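Local coordinates for protein phosphoribosylaminoimidazole-succinocarboxamide synthase (Pyrococcus horikoshii, PDB 3U55) that catalyses the ATP-dependent joining of L-aspartate to 5-amino-1-(5-phospho-D-ribosyl)imidazole-4-carboxylate, which gives SAICAR in de novo purine biosynthesis, at residues G98-R103 and E114-L119; P87-V92 and L126-I131; D20-M25 and H68-A73; G179-K182 and I186-A189; K161-K166 and E229-E234. All coordinates share one frame; numbering follows the deposited sequence. Where two conformers were deposited one is given.

Interaction 1 (G98-R103 and E114-L119). With SO4 (sulfate ion), chain B; ACT (acetate ion), chain D.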
# COMPACT_ATOMS: atom_id res chain seq x y z
N GLY A 98 14.25 -6.81 3.88
CA GLY A 98 14.13 -5.76 2.87
C GLY A 98 13.23 -4.60 3.25
O GLY A 98 13.27 -4.12 4.39
N SER A 99 12.40 -4.17 2.30
CA SER A 99 11.56 -2.98 2.46
C SER A 99 10.48 -3.11 3.54
O SER A 99 9.98 -2.11 4.04
CB SER A 99 10.92 -2.57 1.12
OG SER A 99 9.78 -3.36 0.81
N LEU A 100 10.14 -4.35 3.89
CA LEU A 100 9.11 -4.57 4.91
C LEU A 100 9.49 -3.96 6.26
O LEU A 100 8.62 -3.52 7.01
CB LEU A 100 8.78 -6.06 5.06
CG LEU A 100 7.60 -6.43 5.98
CD1 LEU A 100 6.30 -5.73 5.56
CD2 LEU A 100 7.41 -7.94 6.02
N LYS A 101 10.79 -3.94 6.55
CA LYS A 101 11.31 -3.34 7.79
C LYS A 101 11.01 -1.85 7.92
O LYS A 101 11.06 -1.30 9.01
CB LYS A 101 12.83 -3.55 7.89
CG LYS A 101 13.27 -5.01 8.02
CD LYS A 101 14.79 -5.14 8.17
CE LYS A 101 15.53 -4.56 6.96
NZ LYS A 101 16.98 -4.86 7.00
N LYS A 102 10.70 -1.21 6.79
CA LYS A 102 10.35 0.21 6.77
C LYS A 102 8.83 0.42 6.78
O LYS A 102 8.35 1.55 6.78
CB LYS A 102 10.99 0.91 5.56
CG LYS A 102 12.52 0.99 5.63
CD LYS A 102 13.14 1.27 4.27
N ARG A 103 8.08 -0.68 6.80
CA ARG A 103 6.63 -0.60 6.80
C ARG A 103 6.01 -1.10 8.10
O ARG A 103 5.02 -0.55 8.56
CB ARG A 103 6.05 -1.36 5.61
CG ARG A 103 4.70 -0.85 5.17
CD ARG A 103 4.23 -1.54 3.90
NE ARG A 103 5.15 -1.33 2.79
CZ ARG A 103 5.11 -0.29 1.96
NH1 ARG A 103 4.20 0.67 2.11
NH2 ARG A 103 6.00 -0.21 0.98
N GLU A 114 1.53 -15.38 9.15
CA GLU A 114 1.05 -15.86 7.86
C GLU A 114 1.69 -15.01 6.76
O GLU A 114 2.17 -13.90 7.03
CB GLU A 114 -0.48 -15.82 7.77
CG GLU A 114 -1.12 -14.43 7.75
CD GLU A 114 -1.24 -13.79 9.12
OE1 GLU A 114 -1.02 -12.56 9.21
OE2 GLU A 114 -1.55 -14.50 10.11
N PRO A 115 1.71 -15.51 5.51
CA PRO A 115 2.39 -14.75 4.46
C PRO A 115 1.76 -13.37 4.21
O PRO A 115 0.54 -13.20 4.33
CB PRO A 115 2.21 -15.63 3.22
CG PRO A 115 1.98 -17.01 3.75
CD PRO A 115 1.19 -16.80 5.01
N ILE A 116 2.60 -12.39 3.89
CA ILE A 116 2.14 -11.07 3.44
C ILE A 116 2.24 -11.02 1.91
O ILE A 116 3.22 -11.48 1.34
CB ILE A 116 3.01 -9.93 4.06
CG1 ILE A 116 2.70 -9.77 5.55
CG2 ILE A 116 2.79 -8.59 3.32
CD1 ILE A 116 3.64 -8.83 6.29
N VAL A 117 1.22 -10.49 1.25
CA VAL A 117 1.30 -10.26 -0.20
C VAL A 117 1.21 -8.76 -0.44
O VAL A 117 0.32 -8.08 0.10
CB VAL A 117 0.17 -10.99 -0.99
CG1 VAL A 117 0.29 -10.74 -2.50
CG2 VAL A 117 0.20 -12.49 -0.70
N GLU A 118 2.17 -8.23 -1.21
CA GLU A 118 2.21 -6.81 -1.53
C GLU A 118 2.15 -6.64 -3.03
O GLU A 118 2.76 -7.41 -3.78
CB GLU A 118 3.49 -6.16 -1.00
CG GLU A 118 3.61 -6.16 0.52
CD GLU A 118 5.01 -5.79 1.01
OE1 GLU A 118 5.95 -5.70 0.20
OE2 GLU A 118 5.17 -5.63 2.23
N LEU A 119 1.38 -5.65 -3.47
CA LEU A 119 1.30 -5.31 -4.89
C LEU A 119 2.06 -4.02 -5.14
O LEU A 119 1.89 -3.05 -4.40
CB LEU A 119 -0.16 -5.13 -5.32
CG LEU A 119 -1.11 -6.30 -5.02
CD1 LEU A 119 -2.56 -5.92 -5.29
CD2 LEU A 119 -0.71 -7.52 -5.84
S SO4 B . 12.25 -5.44 -1.17
O1 SO4 B . 12.11 -5.99 0.16
O2 SO4 B . 13.05 -6.32 -2.01
O3 SO4 B . 10.91 -5.27 -1.73
O4 SO4 B . 12.92 -4.15 -1.09
C ACT D . 5.94 2.63 -1.15
O ACT D . 4.96 2.32 -0.46
OXT ACT D . 5.86 2.33 -2.36
CH3 ACT D . 7.15 3.31 -0.58
O HOH W 1 7.07 -3.35 2.43
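Leu100 and Ile116 meet tip to tip, with Leu100 CD2 3.9 Å from Ile116 CD1. The other methyl of the leucine, CD1, turns toward the carboxylate of Glu118, and these two side chains cross obliquely. Arg103 does not reach that carboxylate directly. A water bridges them: it accepts from Arg103 NE at 2.8 Å and donates to Glu118 OE2. OE2 is less surely placed, so that end of the bridge is less certain. The same water bonds to Ser99 OG at 3.2 Å. Residues 99-102 form a short 3-10 turn in the loop between strands 84-93 and 111-121, and its side chains reach strand 111-121. The bend of the arginine chain at chi3 (-60°) brings the guanidinium edge to an acetate, and NH1 and NH2 both donate to acetate O at 3.1 Å. NH1 also bonds to the Met130 carbonyl of the second subunit. With an alanine in place of Arg103, the acetate would probably lose two of its donors and that carbonyl the bond from NH1. Glu118 has further partners in Arg93 and Tyr120. Ser99 N donates to sulfate O1 at 2.8 Å and 164°. A CB on Gly98 would clash with that oxygen. Arg93 and Arg198 also bind the sulfate, consistent with a pocket for a phosphate group. Both ions probably come from the crystallisation liquor.

Interaction 2 (P87-V92 and L126-I131); sequences PLEVVV and LHDPMI. With ACT (acetate ion), chain D.
Leu88 and Ile131 meet through their terminal methyls, and their torsions set this up. In Leu88, CG lies beside the backbone N, and chi2 puts CD1 in the extended position and leaves CD2, the other methyl, for Ile131. In Ile131, CG1 sits between the backbone N and the carbonyl carbon (chi1 56°). CD2 of Leu88 and CD1 of Ile131 thus come within 3.8 Å, with the side chains crossing at about a right angle. Both belong to the antiparallel sheet that contains strand 84-93. Strand 111-121 pairs with 84-93 and with the short, weakly bonded strand at about 130-131, so the contact spans that middle strand. Ile149 of helix 143-165 also packs on Leu88.

The second meeting is polar. Glu89 reaches out as an extended chain toward Asp128, which sits in a loop. Glu89 OE1 and Asp128 OD2 are 4.1 Å apart, and the two carboxylate planes are turned 59° from each other. These like charges are not left to face each other alone. A water donates to Glu89 OE2 at 2.8 Å and to Asp128 OD2 at 3.0 Å, joining the groups. Lys122 forms a salt bridge with Glu89 OE1, which would probably offset part of the negative charge. Asp128 OD1 accepts from Asn123 N. Beyond the loop, Met130 N donates to acetate OXT at 2.8 Å, with an angle of 162° at the hydrogen.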
# COMPACT_ATOMS: atom_id res chain seq x y z
N PRO A 87 0.91 -4.56 -15.18
CA PRO A 87 1.95 -3.65 -14.70
C PRO A 87 2.16 -3.81 -13.19
O PRO A 87 2.10 -2.83 -12.45
CB PRO A 87 1.39 -2.27 -15.04
CG PRO A 87 -0.08 -2.43 -14.99
CD PRO A 87 -0.38 -3.87 -15.39
N LEU A 88 2.41 -5.05 -12.75
CA LEU A 88 2.53 -5.36 -11.33
C LEU A 88 3.80 -6.12 -11.00
O LEU A 88 4.27 -6.93 -11.80
CB LEU A 88 1.35 -6.21 -10.85
CG LEU A 88 -0.09 -5.69 -10.97
CD1 LEU A 88 -1.08 -6.81 -10.63
CD2 LEU A 88 -0.31 -4.46 -10.09
N GLU A 89 4.33 -5.86 -9.81
CA GLU A 89 5.25 -6.77 -9.15
C GLU A 89 4.53 -7.27 -7.90
O GLU A 89 4.04 -6.47 -7.10
CB GLU A 89 6.56 -6.07 -8.81
CG GLU A 89 7.40 -5.78 -10.06
CD GLU A 89 8.62 -4.90 -9.79
OE1 GLU A 89 9.29 -4.52 -10.77
OE2 GLU A 89 8.91 -4.61 -8.61
N VAL A 90 4.43 -8.59 -7.77
CA VAL A 90 3.68 -9.20 -6.67
C VAL A 90 4.69 -9.84 -5.74
O VAL A 90 5.41 -10.76 -6.13
CB VAL A 90 2.66 -10.24 -7.18
CG1 VAL A 90 1.84 -10.84 -6.03
CG2 VAL A 90 1.73 -9.60 -8.21
N VAL A 91 4.77 -9.33 -4.51
CA VAL A 91 5.77 -9.79 -3.56
C VAL A 91 5.10 -10.61 -2.44
O VAL A 91 4.18 -10.13 -1.78
CB VAL A 91 6.57 -8.60 -2.98
CG1 VAL A 91 7.60 -9.08 -1.99
CG2 VAL A 91 7.22 -7.77 -4.12
N VAL A 92 5.57 -11.84 -2.24
CA VAL A 92 5.09 -12.68 -1.13
C VAL A 92 6.20 -12.77 -0.09
O VAL A 92 7.34 -13.03 -0.44
CB VAL A 92 4.67 -14.11 -1.60
CG1 VAL A 92 4.10 -14.92 -0.44
CG2 VAL A 92 3.63 -14.03 -2.70
N LEU A 126 7.40 6.77 -11.22
CA LEU A 126 6.87 6.82 -9.86
C LEU A 126 7.66 5.93 -8.89
O LEU A 126 7.34 5.85 -7.70
CB LEU A 126 5.37 6.49 -9.84
CG LEU A 126 4.46 7.45 -10.62
CD1 LEU A 126 3.03 6.91 -10.74
CD2 LEU A 126 4.45 8.85 -10.00
N HIS A 127 8.71 5.29 -9.41
CA HIS A 127 9.60 4.40 -8.66
C HIS A 127 8.86 3.20 -8.04
O HIS A 127 9.08 2.86 -6.88
CB HIS A 127 10.42 5.16 -7.60
CG HIS A 127 11.19 6.32 -8.16
ND1 HIS A 127 12.34 6.17 -8.89
CD2 HIS A 127 10.96 7.66 -8.07
CE1 HIS A 127 12.80 7.36 -9.24
NE2 HIS A 127 11.98 8.28 -8.75
N ASP A 128 7.99 2.58 -8.83
CA ASP A 128 7.28 1.34 -8.46
C ASP A 128 6.60 1.40 -7.08
O ASP A 128 6.93 0.61 -6.19
CB ASP A 128 8.21 0.13 -8.53
CG ASP A 128 8.87 -0.05 -9.90
OD1 ASP A 128 8.26 0.30 -10.94
OD2 ASP A 128 10.01 -0.55 -9.93
N PRO A 129 5.63 2.31 -6.90
CA PRO A 129 5.03 2.47 -5.58
C PRO A 129 4.14 1.28 -5.22
O PRO A 129 3.62 0.60 -6.13
CB PRO A 129 4.18 3.73 -5.73
CG PRO A 129 3.80 3.75 -7.17
CD PRO A 129 4.95 3.14 -7.92
N MET A 130 3.97 1.03 -3.92
CA MET A 130 3.03 0.01 -3.48
C MET A 130 1.63 0.50 -3.75
O MET A 130 1.35 1.70 -3.65
CB MET A 130 3.19 -0.31 -1.99
CG MET A 130 2.65 -1.71 -1.62
SD MET A 130 2.76 -2.12 0.14
CE MET A 130 1.38 -1.24 0.84
N ILE A 131 0.74 -0.42 -4.11
CA ILE A 131 -0.65 -0.08 -4.36
C ILE A 131 -1.57 -1.08 -3.66
O ILE A 131 -1.13 -2.15 -3.25
CB ILE A 131 -1.00 -0.03 -5.88
CG1 ILE A 131 -0.65 -1.35 -6.57
CG2 ILE A 131 -0.32 1.19 -6.55
CD1 ILE A 131 -1.31 -1.52 -7.95
C ACT D . 5.94 2.63 -1.15
O ACT D . 4.96 2.32 -0.46
OXT ACT D . 5.86 2.33 -2.36
CH3 ACT D . 7.15 3.31 -0.58
O HOH W 2 10.37 -2.46 -7.71

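Interaction 3 (D20-M25 and H68-A73); sequences DDKLIM and HFIGVA
Met25 reaches across to His68, and its side chain can be followed outward from CB. CB points toward the 68-73 segment. CG is anti to the backbone N (chi1 -179°), and the chain stays extended through chi2. This carries the sulfur to the imidazole, where Met25 SD lies 3.9 Å from His68 CE1. The chain then bends at chi3 (67°), which brings the terminal methyl to the NE2 side. Met25 CE comes 3.8 Å from His68 NE2 and 4.0 Å from His68 CE1. The sulfur is 4.9 Å from the ring centroid, a sulfur-aromatic contact with an oblique approach. The two side chains cross at about a right angle. Met25 also packs on Lys13 and Met15 of strand 13-17. His68 NE2 has a weak bond to the Asp190 carbonyl, and the ring of Phe57 of helix 45-62 meets that of the histidine.

Two more contacts lie earlier on strand 22-27. Ile24 CD1 touches Ala73 CB at 3.9 Å, beside Ile79. Lys22 meets Ile70 near its base: Lys22 CB is 4.1 Å from Ile70 CD1, while the rest of the lysine bends at chi3 and chi4. The touching parts of the two segments run 73° apart. No hydrogen bond joins them, because strand 77-81 lies between strands 22-27 and 69-72 in a four-stranded antiparallel sheet. The outer strand 69-72 is irregular there: Ile70 and Gly71 both face Ile79, which makes a classic beta bulge.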
# COMPACT_ATOMS: atom_id res chain seq x y z
N ASP A 20 3.68 -13.73 -32.50
CA ASP A 20 2.57 -13.35 -31.64
C ASP A 20 2.34 -14.35 -30.50
O ASP A 20 1.66 -14.04 -29.52
CB ASP A 20 1.28 -13.20 -32.46
N ASP A 21 2.93 -15.54 -30.63
CA ASP A 21 2.70 -16.63 -29.67
C ASP A 21 3.81 -16.76 -28.63
O ASP A 21 3.56 -17.19 -27.50
CB ASP A 21 2.56 -17.96 -30.41
CG ASP A 21 1.32 -18.01 -31.29
OD1 ASP A 21 1.48 -18.28 -32.50
OD2 ASP A 21 0.21 -17.79 -30.77
N LYS A 22 5.03 -16.39 -29.02
CA LYS A 22 6.20 -16.63 -28.17
C LYS A 22 7.31 -15.62 -28.38
O LYS A 22 7.33 -14.87 -29.36
CB LYS A 22 6.73 -18.06 -28.38
CG LYS A 22 7.09 -18.40 -29.82
CD LYS A 22 7.60 -19.84 -29.97
CE LYS A 22 6.50 -20.88 -29.78
NZ LYS A 22 5.46 -20.82 -30.85
N LEU A 23 8.25 -15.60 -27.43
CA LEU A 23 9.44 -14.78 -27.54
C LEU A 23 10.60 -15.42 -26.78
O LEU A 23 10.43 -16.44 -26.11
CB LEU A 23 9.18 -13.34 -27.06
CG LEU A 23 8.84 -13.02 -25.60
CD1 LEU A 23 9.21 -11.58 -25.31
CD2 LEU A 23 7.36 -13.27 -25.30
N ILE A 24 11.77 -14.82 -26.92
CA ILE A 24 12.95 -15.28 -26.20
C ILE A 24 13.16 -14.44 -24.95
O ILE A 24 13.17 -13.21 -25.02
CB ILE A 24 14.23 -15.23 -27.08
CG1 ILE A 24 14.13 -16.23 -28.24
CG2 ILE A 24 15.49 -15.44 -26.23
CD1 ILE A 24 14.07 -17.70 -27.85
N MET A 25 13.29 -15.11 -23.81
CA MET A 25 13.74 -14.44 -22.60
C MET A 25 15.19 -14.86 -22.35
O MET A 25 15.48 -16.03 -22.15
CB MET A 25 12.86 -14.80 -21.41
CG MET A 25 13.27 -14.11 -20.11
SD MET A 25 12.05 -14.36 -18.80
CE MET A 25 12.21 -16.11 -18.50
N HIS A 68 4.62 -18.98 -18.07
CA HIS A 68 4.95 -18.64 -19.45
C HIS A 68 6.03 -19.54 -20.07
O HIS A 68 6.38 -19.37 -21.24
CB HIS A 68 5.26 -17.14 -19.60
CG HIS A 68 6.57 -16.70 -19.02
ND1 HIS A 68 7.18 -15.51 -19.37
CD2 HIS A 68 7.39 -17.28 -18.10
CE1 HIS A 68 8.31 -15.38 -18.70
NE2 HIS A 68 8.46 -16.44 -17.93
N PHE A 69 6.55 -20.49 -19.29
CA PHE A 69 7.63 -21.35 -19.76
C PHE A 69 7.19 -22.30 -20.88
O PHE A 69 6.24 -23.07 -20.70
CB PHE A 69 8.26 -22.14 -18.61
CG PHE A 69 9.34 -23.10 -19.05
CD1 PHE A 69 10.55 -22.62 -19.56
CD2 PHE A 69 9.14 -24.48 -18.98
CE1 PHE A 69 11.55 -23.51 -19.99
CE2 PHE A 69 10.14 -25.37 -19.40
CZ PHE A 69 11.35 -24.88 -19.90
N ILE A 70 7.88 -22.24 -22.01
CA ILE A 70 7.65 -23.19 -23.11
C ILE A 70 8.84 -24.15 -23.25
O ILE A 70 8.66 -25.37 -23.22
CB ILE A 70 7.35 -22.47 -24.46
CG1 ILE A 70 6.02 -21.69 -24.35
CG2 ILE A 70 7.29 -23.48 -25.62
CD1 ILE A 70 5.74 -20.76 -25.52
N GLY A 71 10.04 -23.60 -23.40
CA GLY A 71 11.24 -24.42 -23.53
C GLY A 71 12.55 -23.66 -23.44
O GLY A 71 12.57 -22.43 -23.31
N VAL A 72 13.65 -24.40 -23.52
CA VAL A 72 14.99 -23.81 -23.56
C VAL A 72 15.46 -23.65 -25.00
O VAL A 72 15.14 -24.47 -25.86
CB VAL A 72 16.02 -24.64 -22.74
CG1 VAL A 72 15.74 -24.52 -21.25
CG2 VAL A 72 16.01 -26.11 -23.16
N ALA A 73 16.20 -22.58 -25.25
CA ALA A 73 16.71 -22.27 -26.58
C ALA A 73 18.23 -22.17 -26.56
O ALA A 73 18.82 -21.34 -27.25
CB ALA A 73 16.10 -20.98 -27.09

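Interaction 4 (G179-K182 and I186-A189)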
# COMPACT_ATOMS: atom_id res chain seq x y z
N GLY A 179 0.87 -12.11 -16.49
CA GLY A 179 0.21 -11.57 -17.66
C GLY A 179 -0.99 -12.43 -17.99
O GLY A 179 -1.22 -13.47 -17.37
N LYS A 180 -1.76 -11.99 -18.98
CA LYS A 180 -2.95 -12.68 -19.41
C LYS A 180 -2.74 -13.28 -20.80
O LYS A 180 -2.22 -12.61 -21.70
CB LYS A 180 -4.13 -11.71 -19.40
CG LYS A 180 -5.47 -12.36 -19.17
CD LYS A 180 -6.41 -11.48 -18.35
CE LYS A 180 -6.98 -10.34 -19.16
NZ LYS A 180 -8.11 -9.67 -18.42
N ASP A 181 -3.11 -14.55 -20.96
CA ASP A 181 -2.96 -15.26 -22.23
C ASP A 181 -4.18 -15.03 -23.12
O ASP A 181 -5.10 -14.30 -22.73
CB ASP A 181 -2.63 -16.76 -22.03
CG ASP A 181 -3.80 -17.57 -21.45
OD1 ASP A 181 -4.96 -17.13 -21.51
OD2 ASP A 181 -3.54 -18.68 -20.94
N LYS A 182 -4.20 -15.63 -24.30
CA LYS A 182 -5.30 -15.36 -25.24
C LYS A 182 -6.66 -15.88 -24.77
O LYS A 182 -7.70 -15.37 -25.19
CB LYS A 182 -4.95 -15.85 -26.65
CG LYS A 182 -3.82 -15.05 -27.30
CD LYS A 182 -3.38 -15.66 -28.63
N ILE A 186 -4.78 -16.16 -16.25
CA ILE A 186 -3.66 -15.45 -15.63
C ILE A 186 -2.46 -16.39 -15.51
O ILE A 186 -2.54 -17.47 -14.91
CB ILE A 186 -4.08 -14.84 -14.28
CG1 ILE A 186 -5.22 -13.83 -14.50
CG2 ILE A 186 -2.88 -14.19 -13.57
CD1 ILE A 186 -5.89 -13.33 -13.24
N VAL A 187 -1.35 -15.94 -16.08
CA VAL A 187 -0.16 -16.77 -16.28
C VAL A 187 1.06 -16.13 -15.61
O VAL A 187 1.32 -14.94 -15.77
CB VAL A 187 0.11 -16.95 -17.80
CG1 VAL A 187 1.36 -17.77 -18.04
CG2 VAL A 187 -1.10 -17.60 -18.49
N LEU A 188 1.79 -16.95 -14.85
CA LEU A 188 3.02 -16.52 -14.18
C LEU A 188 4.12 -16.28 -15.22
O LEU A 188 4.38 -17.15 -16.06
CB LEU A 188 3.47 -17.57 -13.17
CG LEU A 188 4.70 -17.22 -12.35
CD1 LEU A 188 4.45 -15.94 -11.59
CD2 LEU A 188 5.07 -18.35 -11.40
N ALA A 189 4.75 -15.11 -15.15
CA ALA A 189 5.75 -14.71 -16.14
C ALA A 189 7.11 -14.39 -15.50
O ALA A 189 7.44 -14.94 -14.45
CB ALA A 189 5.23 -13.53 -16.96
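A beta hairpin joins Gly179 and Val187, at the end of strand 169-180 and on the short strand 186-188. These two residues form an antiparallel hydrogen-bonded pair. Gly179 N donates to Val187 O at 3.0 Å, in the plane of that carbonyl. The return bond is from Val187 N to Gly179 O at 2.8 Å. It is nearly straight at the hydrogen (165°) and runs close to the direction of the Gly179 carbonyl. The same oxygen takes a CA-H...O contact from Ile186 CA at 3.6 Å, so Gly179 O is approached by two neighbouring donors. Lys180 and Ile186 form the next pair, which is non-hydrogen-bonded, with their CA atoms 4.7 Å apart.

At the turn, Asp181 lies across Val187 at about a right angle. Val187 CG2, the methyl beside the backbone N, touches Asp181 OD2 at 3.6 Å and Asp181 CB at 3.9 Å. The aspartate CG sits between its backbone N and carbonyl carbon (chi1 69°), which brings OD2 against this methyl. Its other oxygen, OD1, accepts from Asp185 N and so ties the turn together.

Lys180 and Ile186 share one face of the hairpin, where both touch Tyr86 of strand 84-93. Ile186 packs on Lys148, Ile149 and Ile152 of helix 143-165, and Lys180 NZ forms a salt bridge with Glu145 of that helix. Val187 and Asp181 lie on Leu83. Beyond the hairpin, Leu188 is bonded through its backbone to Lys66 and His68, and Ala189 to Glu177.

Interaction 5 (K161-K166 and E229-E234)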
# COMPACT_ATOMS: atom_id res chain seq x y z
N LYS A 161 8.28 -22.87 -0.95
CA LYS A 161 8.77 -22.92 0.43
C LYS A 161 8.94 -24.37 0.91
O LYS A 161 9.95 -24.69 1.52
CB LYS A 161 7.91 -22.07 1.38
CG LYS A 161 6.62 -22.71 1.89
CD LYS A 161 5.60 -21.65 2.29
CE LYS A 161 6.09 -20.78 3.44
NZ LYS A 161 5.81 -21.40 4.76
N ASP A 162 7.97 -25.23 0.59
CA ASP A 162 8.04 -26.66 0.96
C ASP A 162 9.22 -27.35 0.27
O ASP A 162 10.00 -28.06 0.91
CB ASP A 162 6.74 -27.39 0.59
CG ASP A 162 5.57 -27.02 1.49
OD1 ASP A 162 5.78 -26.42 2.57
OD2 ASP A 162 4.42 -27.34 1.12
N TYR A 163 9.33 -27.13 -1.03
CA TYR A 163 10.39 -27.71 -1.86
C TYR A 163 11.78 -27.29 -1.39
O TYR A 163 12.70 -28.11 -1.32
CB TYR A 163 10.17 -27.30 -3.32
CG TYR A 163 11.25 -27.72 -4.30
CD1 TYR A 163 11.23 -28.99 -4.89
CD2 TYR A 163 12.27 -26.85 -4.65
CE1 TYR A 163 12.21 -29.38 -5.79
CE2 TYR A 163 13.26 -27.23 -5.55
CZ TYR A 163 13.22 -28.49 -6.12
OH TYR A 163 14.19 -28.86 -7.01
N LEU A 164 11.93 -26.00 -1.07
CA LEU A 164 13.22 -25.45 -0.68
C LEU A 164 13.61 -25.85 0.75
O LEU A 164 14.78 -26.10 1.01
CB LEU A 164 13.24 -23.93 -0.85
CG LEU A 164 13.17 -23.40 -2.30
CD1 LEU A 164 12.80 -21.92 -2.34
CD2 LEU A 164 14.48 -23.65 -3.06
N ALA A 165 12.62 -25.94 1.64
CA ALA A 165 12.87 -26.36 3.03
C ALA A 165 13.40 -27.80 3.11
O ALA A 165 14.21 -28.12 3.99
CB ALA A 165 11.60 -26.20 3.86
N LYS A 166 12.97 -28.65 2.18
CA LYS A 166 13.47 -30.03 2.10
C LYS A 166 14.89 -30.08 1.55
O LYS A 166 15.53 -31.13 1.54
CB LYS A 166 12.53 -30.92 1.27
CG LYS A 166 11.15 -31.11 1.90
CD LYS A 166 10.36 -32.25 1.26
CE LYS A 166 9.49 -31.77 0.10
NZ LYS A 166 10.28 -31.53 -1.15
N GLU A 229 23.61 -26.00 -6.62
CA GLU A 229 24.13 -27.30 -6.19
C GLU A 229 23.19 -28.00 -5.22
O GLU A 229 22.96 -29.20 -5.34
CB GLU A 229 25.51 -27.14 -5.55
CG GLU A 229 26.63 -26.86 -6.55
CD GLU A 229 27.96 -26.53 -5.89
OE1 GLU A 229 28.25 -27.09 -4.80
OE2 GLU A 229 28.72 -25.71 -6.45
N ARG A 230 22.66 -27.25 -4.27
CA ARG A 230 21.71 -27.80 -3.30
C ARG A 230 20.42 -28.29 -3.94
O ARG A 230 19.86 -29.30 -3.52
CB ARG A 230 21.37 -26.76 -2.23
CG ARG A 230 22.45 -26.59 -1.21
CD ARG A 230 21.86 -26.13 0.09
NE ARG A 230 22.75 -25.21 0.77
CZ ARG A 230 22.54 -24.72 1.98
NH1 ARG A 230 21.45 -25.06 2.66
NH2 ARG A 230 23.42 -23.89 2.51
N ILE A 231 19.97 -27.56 -4.97
CA ILE A 231 18.74 -27.91 -5.67
C ILE A 231 18.95 -29.10 -6.62
O ILE A 231 18.18 -30.06 -6.60
CB ILE A 231 18.14 -26.68 -6.41
CG1 ILE A 231 17.54 -25.71 -5.39
CG2 ILE A 231 17.08 -27.11 -7.43
CD1 ILE A 231 17.18 -24.34 -5.94
N THR A 232 20.01 -29.04 -7.43
CA THR A 232 20.26 -30.08 -8.43
C THR A 232 20.94 -31.33 -7.89
O THR A 232 20.74 -32.43 -8.41
CB THR A 232 21.06 -29.54 -9.63
OG1 THR A 232 22.35 -29.11 -9.18
CG2 THR A 232 20.34 -28.37 -10.28
N GLY A 233 21.77 -31.15 -6.86
CA GLY A 233 22.61 -32.24 -6.35
C GLY A 233 23.91 -32.38 -7.12
O GLY A 233 24.63 -33.36 -6.94
N GLU A 234 24.20 -31.41 -7.98
CA GLU A 234 25.41 -31.44 -8.80
C GLU A 234 25.99 -30.04 -9.06
O GLU A 234 25.26 -29.05 -9.03
CB GLU A 234 25.15 -32.18 -10.12
CG GLU A 234 24.04 -31.58 -10.99
CD GLU A 234 23.75 -32.40 -12.23
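Leu164 and Ile231 bring two helix ends together, with their CA atoms 7.8 Å apart. This is helix-helix packing near the C-terminal ends of helices 143-165 and 220-232, and no hydrogen bond crosses it. Ile231 carries one side. Two conformers of it were modelled, so the contacts below belong to one of them and are less certain than the rest. Its CG1 branch is anti to the carbonyl carbon (chi1 -72°) and leads CD1 to Leu164. Ile231 CD1 lies 4.0 Å from Leu164 CD2, with the two side chains oblique to each other. Its other branch, CG2, meets Tyr163.

Tyr163 has its ring carbon CG anti to the backbone N (chi1 175°), which sends the ring out toward the second helix. The tyrosine and isoleucine cross at about a right angle. Ile231 CG2 comes to the ring's edge, near its plane, 3.4 Å from Tyr163 OH and 4.3 Å from Tyr163 CE2. Helix 45-62 closes the cluster: Leu59 touches Tyr163, and Leu52 and Phe56 touch Ile231. Leu164 also packs on Ile169 and Leu171. Ile231 O accepts from Lys167 NZ.

The second helix stops just past this contact. Gly233 takes positive phi, and a CB there would jam against the carbonyl O of Thr232. The exit is closed by an ST turn, in which Glu234 N donates to Thr232 OG1 at 3.2 Å and 155°.

Interactions 1 and 2 touch. Glu118 N lies 2.8 Å from Val91 O and Leu119 O 2.9 Å from Ile131 N, both probable hydrogen bonds of the shared sheet. Both contacts reach the acetate and the second subunit. Interactions 3 and 4 also touch: His68 N is 2.7 Å from Leu188 O, a probable hydrogen bond, so the hairpin is tied to the segment leading into strand 69-72. Interaction 4 belongs to the same sheet as interactions 1 and 2, with its centre about 17 Å from that of interaction 2. Interaction 5 touches none of the others; its nearest atoms to interaction 1 are about 6 Å away. Interaction 1, where the sulfate is bound, has its centre about 31 Å from that of interaction 3.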